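Local coordinates for protein probable phenazine-specific methyltransferase (Pseudomonas aeruginosa, PDB 2IP2) that catalyses the S-adenosylmethionine-dependent N-methylation of phenazine-1-carboxylate to 5-methylphenazine-1-carboxylate, a step in the biosynthesis of the virulence pigment pyocyanin, at residues 318-321 and 327-330. Numbering follows the deposited sequence.
Sequences RIVD and RMIV
Val320 and Met328 form the close-packed side of this contact. Their side chains run alongside each other, and CE of Met328 comes 3.6 Å from CG2 of Val320. The Met328 chain is extended as far as SD, with CG anti to the backbone N; the bend at chi3 (77°) then turns the methyl toward Val320. The same CE lies over one face of the Arg318 guanidinium, whose NH1 is hydrogen-bonded to the carbonyl of Leu163. Beneath these side chains the backbones are joined by hydrogen bonds, with Val320 N to Met328 O and Met328 N to Val320 O both at 2.8 Å. At Arg318 and Val330 the pairing is less even, with Val330 N to Arg318 O at 3.0 Å and the return bond from Arg318 N to Val330 O weak at 3.3 Å.

The two segments, at 167° to one another, belong to the C-terminal beta hairpin of the Rossmann-like methyltransferase domain, in the 3-2-1-4-5-7-6 strand order of class I SAM-dependent enzymes. Strand 326-333 is inserted antiparallel beside 267-272, leaving 314-322 at the sheet edge within this chain.

Ile319 and Ile329 meet more loosely, with CG2 of Ile319 4.3 Å from CG1 of Ile329. Ile329 is buried against helix 302-311, whereas Ile319 and Asp321 are exposed to solvent. On this more exposed side Arg327 holds Asp321 in a side-on salt bridge: NE and NH2 each lie 2.8 Å from OD1, which sits in the guanidinium plane, although the carboxylate is turned 49° from it. Both nitrogens reach OD1 from the same face of the carboxylate, and the NH2 bond to OD2 is weak.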
# COMPACT_ATOMS: atom_id res chain seq x y z
N ARG A 318 -4.51 2.88 -35.18
CA ARG A 318 -5.22 2.21 -34.11
C ARG A 318 -4.53 2.52 -32.82
O ARG A 318 -3.31 2.55 -32.80
CB ARG A 318 -5.01 0.71 -34.26
CG ARG A 318 -6.14 -0.06 -34.60
CD ARG A 318 -5.61 -1.43 -34.93
NE ARG A 318 -6.11 -2.39 -33.96
CZ ARG A 318 -5.86 -3.68 -34.02
NH1 ARG A 318 -5.12 -4.16 -35.01
NH2 ARG A 318 -6.37 -4.47 -33.10
N ILE A 319 -5.31 2.68 -31.75
CA ILE A 319 -4.73 2.68 -30.40
C ILE A 319 -5.45 1.63 -29.61
O ILE A 319 -6.69 1.64 -29.55
CB ILE A 319 -4.89 4.07 -29.71
CG1 ILE A 319 -4.25 5.15 -30.58
CG2 ILE A 319 -4.30 4.06 -28.27
CD1 ILE A 319 -4.49 6.58 -30.04
N VAL A 320 -4.69 0.73 -28.97
CA VAL A 320 -5.31 -0.35 -28.18
C VAL A 320 -4.77 -0.32 -26.74
O VAL A 320 -3.56 -0.18 -26.55
CB VAL A 320 -5.01 -1.75 -28.84
CG1 VAL A 320 -5.56 -2.94 -27.99
CG2 VAL A 320 -5.54 -1.82 -30.25
N ASP A 321 -5.66 -0.44 -25.75
CA ASP A 321 -5.25 -0.59 -24.36
C ASP A 321 -4.90 -2.02 -24.06
O ASP A 321 -5.77 -2.92 -24.16
CB ASP A 321 -6.37 -0.14 -23.41
CG ASP A 321 -6.60 1.37 -23.46
OD1 ASP A 321 -5.76 2.07 -24.05
OD2 ASP A 321 -7.61 1.85 -22.91
N ARG A 327 0.12 0.67 -23.74
CA ARG A 327 -0.66 1.06 -24.92
C ARG A 327 -0.01 0.44 -26.11
O ARG A 327 1.22 0.32 -26.15
CB ARG A 327 -0.59 2.54 -25.11
CG ARG A 327 -1.91 3.14 -25.43
CD ARG A 327 -2.27 4.05 -24.26
NE ARG A 327 -3.66 3.90 -23.86
CZ ARG A 327 -4.24 4.64 -22.91
NH1 ARG A 327 -3.56 5.59 -22.27
NH2 ARG A 327 -5.50 4.43 -22.62
N MET A 328 -0.82 0.13 -27.12
CA MET A 328 -0.24 -0.31 -28.40
C MET A 328 -0.72 0.73 -29.41
O MET A 328 -1.92 0.90 -29.56
CB MET A 328 -0.73 -1.69 -28.82
CG MET A 328 -0.17 -2.13 -30.23
SD MET A 328 -0.74 -3.78 -30.74
CE MET A 328 -2.42 -3.37 -31.25
N ILE A 329 0.21 1.43 -30.03
CA ILE A 329 -0.15 2.45 -31.05
C ILE A 329 0.38 1.95 -32.42
O ILE A 329 1.60 1.84 -32.60
CB ILE A 329 0.45 3.81 -30.68
CG1 ILE A 329 -0.15 4.32 -29.33
CG2 ILE A 329 0.20 4.86 -31.78
CD1 ILE A 329 0.71 5.43 -28.65
N VAL A 330 -0.55 1.65 -33.35
CA VAL A 330 -0.17 1.21 -34.69
C VAL A 330 -0.23 2.42 -35.67
O VAL A 330 -1.24 3.15 -35.70
CB VAL A 330 -1.02 0.02 -35.18
CG1 VAL A 330 -0.47 -0.50 -36.54
CG2 VAL A 330 -0.99 -1.12 -34.15